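Local structure of mucus binding proteinn (Lactobacillus reuteri, 4MT5) at residues Gly45-Asp51 against Glu67-Gly73; Thr92-Glu98 against Val175-Val181; Val111-Tyr117 against Tyr129-Val134. The protein probably helps the bacterium adhere to gastrointestinal mucus as a cell-wall-anchored surface protein, of which this chain is the fifth Mub repeat. All coordinates share one frame; numbering follows the deposited sequence.

Contact 1: Gly45-Asp51 against Glu67-Gly73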
loop_
_atom_site.group_PDB
_atom_site.type_symbol
_atom_site.label_atom_id
_atom_site.label_comp_id
_atom_site.label_asym_id
_atom_site.label_seq_id
_atom_site.Cartn_x
_atom_site.Cartn_y
_atom_site.Cartn_z
ATOM N N GLY A 45 -17.203 -2.227 -6.176
ATOM C CA GLY A 45 -16.057 -1.367 -5.947
ATOM C C GLY A 45 -15.875 -0.239 -6.954
ATOM O O GLY A 45 -14.834 0.420 -6.979
ATOM N N TYR A 46 -16.889 -0.003 -7.780
ATOM C CA TYR A 46 -16.822 1.034 -8.816
ATOM C C TYR A 46 -17.417 2.372 -8.312
ATOM O O TYR A 46 -18.284 2.389 -7.429
ATOM C CB TYR A 46 -17.552 0.571 -10.100
ATOM C CG TYR A 46 -16.868 -0.495 -10.960
ATOM C CD1 TYR A 46 -15.982 -0.140 -11.967
ATOM C CD2 TYR A 46 -17.169 -1.843 -10.819
ATOM C CE1 TYR A 46 -15.376 -1.097 -12.782
ATOM C CE2 TYR A 46 -16.561 -2.816 -11.635
ATOM C CZ TYR A 46 -15.667 -2.428 -12.609
ATOM O OH TYR A 46 -15.049 -3.363 -13.417
ATOM N N VAL A 47 -16.956 3.489 -8.876
ATOM C CA VAL A 47 -17.476 4.806 -8.510
ATOM C C VAL A 47 -18.117 5.507 -9.702
ATOM O O VAL A 47 -17.484 5.680 -10.740
ATOM C CB VAL A 47 -16.356 5.705 -7.958
ATOM C CG1 VAL A 47 -16.783 7.173 -7.923
ATOM C CG2 VAL A 47 -15.968 5.241 -6.598
ATOM N N LEU A 48 -19.369 5.919 -9.540
ATOM C CA LEU A 48 -20.081 6.690 -10.553
ATOM C C LEU A 48 -19.348 7.970 -10.931
ATOM O O LEU A 48 -18.804 8.665 -10.076
ATOM C CB LEU A 48 -21.480 7.044 -10.059
ATOM C CG LEU A 48 -22.426 7.592 -11.122
ATOM C CD1 LEU A 48 -22.436 6.688 -12.343
ATOM C CD2 LEU A 48 -23.823 7.696 -10.556
ATOM N N VAL A 49 -19.338 8.287 -12.219
ATOM C CA VAL A 49 -18.684 9.493 -12.682
ATOM C C VAL A 49 -19.691 10.379 -13.399
ATOM O O VAL A 49 -19.680 11.600 -13.245
ATOM C CB VAL A 49 -17.509 9.157 -13.599
ATOM C CG1 VAL A 49 -16.819 10.435 -14.051
ATOM C CG2 VAL A 49 -16.534 8.242 -12.879
ATOM N N SER A 50 -20.568 9.759 -14.174
ATOM C CA SER A 50 -21.626 10.492 -14.856
ATOM C C SER A 50 -22.699 9.527 -15.293
ATOM O O SER A 50 -22.435 8.351 -15.492
ATOM C CB SER A 50 -21.093 11.285 -16.056
ATOM O OG SER A 50 -20.373 10.455 -16.954
ATOM N N ASP A 51 -23.916 10.032 -15.415
ATOM C CA ASP A 51 -25.041 9.228 -15.840
ATOM C C ASP A 51 -25.842 10.026 -16.870
ATOM O O ASP A 51 -26.609 10.928 -16.516
ATOM C CB ASP A 51 -25.902 8.847 -14.630
ATOM C CG ASP A 51 -27.194 8.125 -15.021
ATOM O OD1 ASP A 51 -27.283 7.658 -16.173
ATOM O OD2 ASP A 51 -28.129 8.016 -14.190
ATOM N N GLU A 67 -24.817 7.003 -21.987
ATOM C CA GLU A 67 -23.669 6.417 -21.290
ATOM C C GLU A 67 -23.679 6.640 -19.770
ATOM O O GLU A 67 -24.007 7.711 -19.270
ATOM C CB GLU A 67 -22.343 6.910 -21.902
ATOM C CG GLU A 67 -22.044 6.390 -23.328
ATOM C CD GLU A 67 -20.708 6.905 -23.895
ATOM O OE1 GLU A 67 -20.250 7.977 -23.434
ATOM O OE2 GLU A 67 -20.112 6.248 -24.791
ATOM N N VAL A 68 -23.332 5.603 -19.030
ATOM C CA VAL A 68 -23.143 5.742 -17.592
ATOM C C VAL A 68 -21.678 5.446 -17.317
ATOM O O VAL A 68 -21.238 4.320 -17.526
ATOM C CB VAL A 68 -24.045 4.753 -16.787
ATOM C CG1 VAL A 68 -23.806 4.901 -15.299
ATOM C CG2 VAL A 68 -25.518 4.982 -17.096
ATOM N N HIS A 69 -20.903 6.439 -16.886
ATOM C CA HIS A 69 -19.467 6.201 -16.682
ATOM C C HIS A 69 -19.100 5.893 -15.210
ATOM O O HIS A 69 -19.654 6.470 -14.276
ATOM C CB HIS A 69 -18.615 7.357 -17.256
ATOM C CG HIS A 69 -18.639 7.449 -18.755
ATOM N ND1 HIS A 69 -17.799 6.709 -19.563
ATOM C CD2 HIS A 69 -19.402 8.194 -19.592
ATOM C CE1 HIS A 69 -18.045 6.992 -20.831
ATOM N NE2 HIS A 69 -19.014 7.887 -20.877
ATOM N N PHE A 70 -18.178 4.961 -15.017
ATOM C CA PHE A 70 -17.681 4.636 -13.691
ATOM C C PHE A 70 -16.180 4.708 -13.707
ATOM O O PHE A 70 -15.584 4.681 -14.780
ATOM C CB PHE A 70 -18.042 3.212 -13.317
ATOM C CG PHE A 70 -19.508 2.975 -13.166
ATOM C CD1 PHE A 70 -20.095 2.971 -11.913
ATOM C CD2 PHE A 70 -20.299 2.728 -14.269
ATOM C CE1 PHE A 70 -21.437 2.728 -11.769
ATOM C CE2 PHE A 70 -21.640 2.490 -14.123
ATOM C CZ PHE A 70 -22.210 2.492 -12.875
ATOM N N LYS A 71 -15.576 4.800 -12.521
ATOM C CA LYS A 71 -14.131 4.574 -12.351
ATOM C C LYS A 71 -13.928 3.626 -11.185
ATOM O O LYS A 71 -14.845 3.410 -10.389
ATOM C CB LYS A 71 -13.368 5.871 -12.096
ATOM C CG LYS A 71 -13.829 6.616 -10.852
ATOM C CD LYS A 71 -12.977 7.847 -10.589
ATOM C CE LYS A 71 -13.727 8.879 -9.738
ATOM N NZ LYS A 71 -12.883 10.109 -9.593
ATOM N N HIS A 72 -12.738 3.048 -11.087
ATOM C CA HIS A 72 -12.428 2.148 -9.978
ATOM C C HIS A 72 -12.347 2.892 -8.653
ATOM O O HIS A 72 -11.790 3.986 -8.567
ATOM C CB HIS A 72 -11.115 1.412 -10.225
ATOM C CG HIS A 72 -11.216 0.317 -11.238
ATOM N ND1 HIS A 72 -10.231 -0.637 -11.404
ATOM C CD2 HIS A 72 -12.184 0.016 -12.135
ATOM C CE1 HIS A 72 -10.589 -1.475 -12.360
ATOM N NE2 HIS A 72 -11.769 -1.100 -12.822
ATOM N N GLY A 73 -12.909 2.285 -7.616
ATOM C CA GLY A 73 -12.793 2.827 -6.280
ATOM C C GLY A 73 -11.387 2.653 -5.766
ATOM O O GLY A 73 -10.725 1.658 -6.049
HETATM O O HOH W 1 -22.394 10.188 -18.922
#
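Tyr46 packs against Phe70 and His72 of the antiparallel neighbour. Its CB lies 3.9 Å from Phe70 CD1; farther out, CD1 passes His72 CD2, and CE1 comes within 3.4 Å of that same His72 atom. CZ and OH run on past His72 NE2 without bonding to it; the side chains lie alongside each other, their rings meeting obliquely with planes at 81°. The imidazole is itself fixed from outside, ND1 by Asp120 and NE2 by Asp10, so the tyrosine packs against a ring that these two bonds probably keep from turning. In place of the tyrosine, an alanine is likely to leave a gap beside the His72 imidazole, whose CD2 and NE2 would lose the phenol ring packed against them.

On the same side as Phe70, Leu48 sets CD1 over one face of the phenyl ring, near its rim, and 3.7 Å from Val68 CG1; Ile38 of helix 35-42 touches all three. The other side carries Val47 against Lys71, and Ser50 beside the His69 ring edge. His69 NE2 donates to Glu67 OE1 (2.8 Å), while its ND1 pairs with Asp11. Between the backbones, Val47 N and Lys71 O form a straight bond of 2.6 Å. His69 O takes Val49 N at 2.8 Å and, weakly, Ser50 N: a classic beta bulge in the helix-backed sheet of a ubiquitin-like beta-grasp domain.

Contact 2: Thr92-Glu98 against Val175-Val181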
loop_
_atom_site.group_PDB
_atom_site.type_symbol
_atom_site.label_atom_id
_atom_site.label_comp_id
_atom_site.label_asym_id
_atom_site.label_seq_id
_atom_site.Cartn_x
_atom_site.Cartn_y
_atom_site.Cartn_z
ATOM N N THR A 92 22.346 -6.155 16.568
ATOM C CA THR A 92 22.722 -6.771 17.831
ATOM C C THR A 92 24.240 -6.847 17.991
ATOM O O THR A 92 24.954 -7.346 17.109
ATOM C CB THR A 92 22.120 -8.183 17.968
ATOM O OG1 THR A 92 20.696 -8.118 17.809
ATOM C CG2 THR A 92 22.440 -8.767 19.329
ATOM N N ILE A 93 24.723 -6.334 19.118
ATOM C CA ILE A 93 26.126 -6.472 19.478
ATOM C C ILE A 93 26.277 -7.471 20.612
ATOM O O ILE A 93 25.670 -7.308 21.666
ATOM C CB ILE A 93 26.730 -5.143 19.938
ATOM C CG1 ILE A 93 26.481 -4.063 18.896
ATOM C CG2 ILE A 93 28.225 -5.305 20.127
ATOM C CD1 ILE A 93 27.052 -4.431 17.540
ATOM N N HIS A 94 27.075 -8.510 20.382
ATOM C CA HIS A 94 27.443 -9.456 21.441
ATOM C C HIS A 94 28.821 -9.116 22.031
ATOM O O HIS A 94 29.778 -8.854 21.297
ATOM C CB HIS A 94 27.438 -10.905 20.929
ATOM C CG HIS A 94 26.098 -11.382 20.457
ATOM N ND1 HIS A 94 24.985 -11.402 21.270
ATOM C CD2 HIS A 94 25.697 -11.871 19.256
ATOM C CE1 HIS A 94 23.955 -11.875 20.589
ATOM N NE2 HIS A 94 24.359 -12.161 19.363
ATOM N N TYR A 95 28.912 -9.120 23.355
ATOM C CA TYR A 95 30.181 -8.884 24.029
ATOM C C TYR A 95 30.645 -10.144 24.787
ATOM O O TYR A 95 30.075 -10.498 25.817
ATOM C CB TYR A 95 30.058 -7.692 24.988
ATOM C CG TYR A 95 29.608 -6.386 24.351
ATOM C CD1 TYR A 95 30.490 -5.604 23.612
ATOM C CD2 TYR A 95 28.303 -5.924 24.509
ATOM C CE1 TYR A 95 30.081 -4.399 23.039
ATOM C CE2 TYR A 95 27.883 -4.721 23.939
ATOM C CZ TYR A 95 28.778 -3.964 23.207
ATOM O OH TYR A 95 28.365 -2.776 22.642
ATOM N N VAL A 96 31.683 -10.815 24.286
ATOM C CA VAL A 96 32.116 -12.092 24.866
ATOM C C VAL A 96 33.583 -12.133 25.302
ATOM O O VAL A 96 34.214 -11.093 25.472
ATOM C CB VAL A 96 31.865 -13.259 23.891
ATOM C CG1 VAL A 96 30.384 -13.404 23.620
ATOM C CG2 VAL A 96 32.623 -13.041 22.594
ATOM N N ASP A 97 34.106 -13.346 25.493
ATOM C CA ASP A 97 35.537 -13.570 25.767
ATOM C C ASP A 97 36.144 -14.701 24.914
ATOM O O ASP A 97 35.658 -14.998 23.823
ATOM C CB ASP A 97 35.790 -13.806 27.264
ATOM C CG ASP A 97 35.085 -15.051 27.806
ATOM O OD1 ASP A 97 34.949 -16.058 27.071
ATOM O OD2 ASP A 97 34.682 -15.025 28.992
ATOM N N GLU A 98 37.197 -15.337 25.420
ATOM C CA GLU A 98 37.878 -16.402 24.683
ATOM C C GLU A 98 37.012 -17.651 24.600
ATOM O O GLU A 98 37.041 -18.385 23.604
ATOM C CB GLU A 98 39.205 -16.750 25.355
ATOM C CG GLU A 98 40.044 -15.543 25.739
ATOM C CD GLU A 98 40.649 -14.840 24.540
ATOM O OE1 GLU A 98 40.523 -15.355 23.405
ATOM O OE2 GLU A 98 41.260 -13.770 24.738
ATOM N N VAL A 175 24.295 -8.510 12.919
ATOM C CA VAL A 175 24.851 -9.256 14.039
ATOM C C VAL A 175 26.372 -9.141 14.051
ATOM O O VAL A 175 27.067 -9.598 13.135
ATOM C CB VAL A 175 24.439 -10.737 14.019
ATOM C CG1 VAL A 175 24.539 -11.324 15.424
ATOM C CG2 VAL A 175 23.022 -10.888 13.482
ATOM N N LYS A 176 26.872 -8.509 15.102
ATOM C CA LYS A 176 28.282 -8.198 15.228
ATOM C C LYS A 176 28.722 -8.570 16.638
ATOM O O LYS A 176 28.069 -8.202 17.621
ATOM C CB LYS A 176 28.502 -6.705 14.992
ATOM C CG LYS A 176 29.453 -6.360 13.872
ATOM C CD LYS A 176 29.043 -6.945 12.543
ATOM C CE LYS A 176 29.853 -6.272 11.431
ATOM N NZ LYS A 176 29.755 -6.948 10.100
ATOM N N THR A 177 29.838 -9.291 16.731
ATOM C CA THR A 177 30.347 -9.790 18.007
ATOM C C THR A 177 31.662 -9.121 18.427
ATOM O O THR A 177 32.592 -9.014 17.627
ATOM C CB THR A 177 30.539 -11.310 17.933
ATOM O OG1 THR A 177 29.292 -11.921 17.572
ATOM C CG2 THR A 177 31.000 -11.856 19.266
ATOM N N VAL A 178 31.727 -8.660 19.677
ATOM C CA VAL A 178 32.959 -8.098 20.238
ATOM C C VAL A 178 33.608 -9.064 21.239
ATOM O O VAL A 178 32.959 -9.508 22.192
ATOM C CB VAL A 178 32.700 -6.765 20.962
ATOM C CG1 VAL A 178 34.005 -6.020 21.185
ATOM C CG2 VAL A 178 31.762 -5.918 20.171
ATOM N N VAL A 179 34.888 -9.379 21.028
ATOM C CA VAL A 179 35.609 -10.309 21.904
ATOM C C VAL A 179 36.622 -9.589 22.788
ATOM O O VAL A 179 37.491 -8.865 22.302
ATOM C CB VAL A 179 36.338 -11.424 21.122
ATOM C CG1 VAL A 179 36.954 -12.411 22.085
ATOM C CG2 VAL A 179 35.386 -12.141 20.194
ATOM N N TYR A 180 36.494 -9.800 24.092
ATOM C CA TYR A 180 37.385 -9.194 25.069
ATOM C C TYR A 180 38.538 -10.133 25.424
ATOM O O TYR A 180 38.315 -11.278 25.829
ATOM C CB TYR A 180 36.601 -8.835 26.332
ATOM C CG TYR A 180 35.830 -7.533 26.238
ATOM C CD1 TYR A 180 36.278 -6.387 26.899
ATOM C CD2 TYR A 180 34.654 -7.448 25.495
ATOM C CE1 TYR A 180 35.578 -5.194 26.821
ATOM C CE2 TYR A 180 33.945 -6.252 25.406
ATOM C CZ TYR A 180 34.412 -5.131 26.072
ATOM O OH TYR A 180 33.717 -3.946 25.993
ATOM N N VAL A 181 39.769 -9.647 25.266
ATOM C CA VAL A 181 40.959 -10.428 25.607
ATOM C C VAL A 181 41.442 -10.088 27.015
ATOM O O VAL A 181 41.566 -8.919 27.371
ATOM C CB VAL A 181 42.103 -10.201 24.589
ATOM C CG1 VAL A 181 43.396 -10.804 25.095
ATOM C CG2 VAL A 181 41.728 -10.779 23.221
#
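Five backbone hydrogen bonds tie Thr92-Val96 to Lys176-Tyr180, the two strands running in the same direction. Val178 N donates to His94 O, and Val96 N answers with 2.8 Å to Val178 O; both bonds are nearly linear. Lys176 N to Thr92 O and His94 N to Lys176 O extend the series toward one end. At the other, Tyr180 N reaches Val96 O at 3.0 Å from well above the carbonyl plane, so this last bond is bent at the acceptor. Lys176 O and Val178 O, already bonded to His94 N and Val96 N, are also approached by the CA-H groups of Ile93 and Tyr95.

The strand axes lie only 20° from parallel. Strands 85-96 and 174-182 are the first and last of the Muc B2-like part of the repeat, and their pairing is consistent with the central parallel pair of a beta-grasp fold.

On one side of the sheet Val178 is wedged between two residues of the partner strand. Its CG2 meets Ile93 CG2 at 3.6 Å, while CB lies equally close to Tyr95 CD1. In Ile93 a chi1 of -53° puts CG1 beside the backbone N and leaves CG2 anti to it, where CG2 also covers one face of the Tyr95 ring near its rim. Tyr95 CD1 in turn approaches the Tyr180 ring at its edge, 3.9 Å from CE2. The Tyr180 hydroxyl is held by the carbonyl of Pro150, and Pro157 packs on both Val178 and Tyr180. Across the sheet, Val96 CG2 touches Val179 CG2 at 3.8 Å and also meets Thr177 CG2. Farther along, Thr177 OG1 lies in the plane of the His94 ring, at its edge, and Val175 CG1 approaches that ring obliquely.

Contact 3: Val111-Tyr117 against Tyr129-Val134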
loop_
_atom_site.group_PDB
_atom_site.type_symbol
_atom_site.label_atom_id
_atom_site.label_comp_id
_atom_site.label_asym_id
_atom_site.label_seq_id
_atom_site.Cartn_x
_atom_site.Cartn_y
_atom_site.Cartn_z
ATOM N N VAL A 111 15.149 -0.461 14.065
ATOM C CA VAL A 111 14.469 0.538 13.244
ATOM C C VAL A 111 13.323 -0.119 12.485
ATOM O O VAL A 111 13.497 -1.169 11.877
ATOM C CB VAL A 111 15.424 1.288 12.280
ATOM C CG1 VAL A 111 16.170 0.321 11.404
ATOM C CG2 VAL A 111 14.656 2.286 11.433
ATOM N N THR A 112 12.143 0.490 12.564
ATOM C CA THR A 112 10.972 0.005 11.849
ATOM C C THR A 112 10.610 0.973 10.732
ATOM O O THR A 112 10.352 2.150 10.989
ATOM C CB THR A 112 9.751 -0.156 12.783
ATOM O OG1 THR A 112 10.000 -1.201 13.727
ATOM C CG2 THR A 112 8.505 -0.510 11.990
ATOM N N PHE A 113 10.606 0.473 9.498
ATOM C CA PHE A 113 10.176 1.251 8.350
ATOM C C PHE A 113 8.696 0.981 8.118
ATOM O O PHE A 113 8.280 -0.173 8.114
ATOM C CB PHE A 113 10.975 0.852 7.114
ATOM C CG PHE A 113 12.410 1.265 7.165
ATOM C CD1 PHE A 113 12.795 2.525 6.740
ATOM C CD2 PHE A 113 13.379 0.394 7.630
ATOM C CE1 PHE A 113 14.119 2.912 6.781
ATOM C CE2 PHE A 113 14.708 0.776 7.673
ATOM C CZ PHE A 113 15.078 2.037 7.247
ATOM N N LYS A 114 7.902 2.034 7.943
ATOM C CA LYS A 114 6.464 1.894 7.714
ATOM C C LYS A 114 6.077 2.697 6.489
ATOM O O LYS A 114 6.627 3.775 6.266
ATOM C CB LYS A 114 5.676 2.412 8.918
ATOM C CG LYS A 114 5.640 1.472 10.106
ATOM C CD LYS A 114 5.159 2.180 11.360
ATOM C CE LYS A 114 4.511 1.201 12.329
ATOM N NZ LYS A 114 4.307 1.799 13.681
ATOM N N ARG A 115 5.154 2.182 5.677
ATOM C CA ARG A 115 4.592 2.982 4.577
ATOM C C ARG A 115 3.147 2.652 4.280
ATOM O O ARG A 115 2.683 1.532 4.501
ATOM C CB ARG A 115 5.410 2.868 3.281
ATOM C CG ARG A 115 5.254 1.546 2.544
ATOM C CD ARG A 115 5.975 1.577 1.204
ATOM N NE ARG A 115 6.092 0.248 0.598
ATOM C CZ ARG A 115 6.831 -0.026 -0.476
ATOM N NH1 ARG A 115 7.525 0.932 -1.071
ATOM N NH2 ARG A 115 6.868 -1.258 -0.959
ATOM N N GLY A 116 2.432 3.640 3.769
ATOM C CA GLY A 116 1.079 3.413 3.312
ATOM C C GLY A 116 1.065 3.002 1.853
ATOM O O GLY A 116 2.101 2.981 1.190
ATOM N N TYR A 117 -0.120 2.689 1.348
ATOM C CA TYR A 117 -0.292 2.317 -0.048
ATOM C C TYR A 117 -1.734 2.525 -0.470
ATOM O O TYR A 117 -2.594 2.789 0.362
ATOM C CB TYR A 117 0.107 0.862 -0.253
ATOM C CG TYR A 117 -0.499 -0.070 0.754
ATOM C CD1 TYR A 117 0.174 -0.388 1.923
ATOM C CD2 TYR A 117 -1.739 -0.632 0.542
ATOM C CE1 TYR A 117 -0.371 -1.250 2.857
ATOM C CE2 TYR A 117 -2.297 -1.493 1.472
ATOM C CZ TYR A 117 -1.606 -1.798 2.626
ATOM O OH TYR A 117 -2.162 -2.649 3.551
ATOM N N TYR A 129 2.449 3.223 -3.817
ATOM C CA TYR A 129 2.974 3.222 -2.453
ATOM C C TYR A 129 3.384 4.635 -2.075
ATOM O O TYR A 129 3.908 5.377 -2.905
ATOM C CB TYR A 129 4.189 2.305 -2.333
ATOM C CG TYR A 129 3.899 0.819 -2.493
ATOM C CD1 TYR A 129 3.588 0.019 -1.388
ATOM C CD2 TYR A 129 3.954 0.212 -3.739
ATOM C CE1 TYR A 129 3.329 -1.348 -1.525
ATOM C CE2 TYR A 129 3.692 -1.145 -3.887
ATOM C CZ TYR A 129 3.381 -1.918 -2.778
ATOM O OH TYR A 129 3.121 -3.263 -2.939
ATOM N N ASP A 130 3.128 5.000 -0.822
ATOM C CA ASP A 130 3.538 6.286 -0.273
ATOM C C ASP A 130 5.002 6.202 0.099
ATOM O O ASP A 130 5.561 5.113 0.181
ATOM C CB ASP A 130 2.717 6.593 0.968
ATOM C CG ASP A 130 1.242 6.804 0.649
ATOM O OD1 ASP A 130 0.940 7.135 -0.523
ATOM O OD2 ASP A 130 0.391 6.646 1.563
ATOM N N PRO A 131 5.645 7.346 0.326
ATOM C CA PRO A 131 7.062 7.245 0.701
ATOM C C PRO A 131 7.281 6.493 2.022
ATOM O O PRO A 131 6.456 6.596 2.920
ATOM C CB PRO A 131 7.490 8.711 0.858
ATOM C CG PRO A 131 6.443 9.517 0.136
ATOM C CD PRO A 131 5.172 8.739 0.243
ATOM N N TRP A 132 8.372 5.739 2.122
ATOM C CA TRP A 132 8.780 5.095 3.371
ATOM C C TRP A 132 8.923 6.099 4.509
ATOM O O TRP A 132 9.471 7.187 4.328
ATOM C CB TRP A 132 10.132 4.417 3.177
ATOM C CG TRP A 132 10.079 3.105 2.487
ATOM C CD1 TRP A 132 10.619 2.788 1.271
ATOM C CD2 TRP A 132 9.463 1.912 2.978
ATOM N NE1 TRP A 132 10.369 1.466 0.975
ATOM C CE2 TRP A 132 9.660 0.909 2.004
ATOM C CE3 TRP A 132 8.753 1.598 4.141
ATOM C CZ2 TRP A 132 9.176 -0.380 2.159
ATOM C CZ3 TRP A 132 8.274 0.316 4.294
ATOM C CH2 TRP A 132 8.492 -0.662 3.309
ATOM N N THR A 133 8.450 5.730 5.693
ATOM C CA THR A 133 8.581 6.599 6.859
ATOM C C THR A 133 9.220 5.871 8.036
ATOM O O THR A 133 8.975 4.681 8.247
ATOM C CB THR A 133 7.210 7.211 7.307
ATOM O OG1 THR A 133 6.302 6.170 7.696
ATOM C CG2 THR A 133 6.578 8.044 6.195
ATOM N N VAL A 134 10.049 6.592 8.788
ATOM C CA VAL A 134 10.630 6.091 10.038
ATOM C C VAL A 134 10.195 6.991 11.190
ATOM O O VAL A 134 10.522 8.180 11.206
ATOM C CB VAL A 134 12.154 6.123 9.990
ATOM C CG1 VAL A 134 12.726 5.760 11.340
ATOM C CG2 VAL A 134 12.667 5.202 8.903
HETATM O O HOH W 2 7.748 3.550 -0.617
HETATM O O HOH W 3 3.973 5.929 3.985
#
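Arg115 and Trp132 are brought together by contrasting first torsions. In Arg115, CG sits between the backbone N and the carbonyl carbon (chi1 74°), and the chain then runs extended to NE across the indole; Trp132 has CG anti to its carbonyl carbon, which carries the indole to that chain. Arg115 CD stands 3.7 Å above the centre of the six-membered ring, a CH-pi contact over the face. Beyond it the guanidinium lies flat on the indole, planes 10° apart and centres 4.3 Å apart. Tyr129 lies over the opposite face, its ring tilted 28° from the guanidinium, with Arg115 CZ 3.9 Å from the ring centroid in an off-centre cation-pi contact.

Water accepts from Arg115 NH1 in the guanidinium plane and donates to Asp130 O, while Glu85 forms a salt bridge to NE from outside. A second water links Gly116 N to Pro131 O where the two backbones part. On either side of this water the chains bond directly: Asp130 N to Gly116 O, and Lys114 N to Thr133 O. Lys114 O is gripped twice by Thr133, by N at 2.7 Å and by OG1 at 2.8 Å, the hydroxyl coming from above the carbonyl plane.

Farther along, Val134 CG2 presses obliquely on Phe113 at CE1 (3.4 Å), and Val134 CG1 touches Val111 CG2. Phe113 CB also rests against Trp132 CE3, joining this apolar patch to the indole.

With an aromatic ring against each guanidinium face and its edge bound by Glu85 and water, Arg115 probably has little freedom to rotate, and its positive charge is probably stabilised by the pi clouds and the carboxylate together.

In the fold
The three contacts are spread along a very elongated repeat, with contact 3 near the chain's centre and contacts 1 and 2 on opposite sides of it. Centres of contacts 1 and 2 are 62 Å apart; that of contact 3 lies about 31 Å from the first and 32 Å from the second, its nearest atoms about 10 Å from either. No two contacts touch, but the sheet connects them: strand 104-120, which carries Val111-Tyr117, pairs with strand 65-77 of contact 1 and with strand 85-96 of contact 2. Contact 1 belongs to the mucin binding domain, contacts 2 and 3 to the Muc B2-like domain, the two strands of contact 2 bracketing contact 3 in sequence.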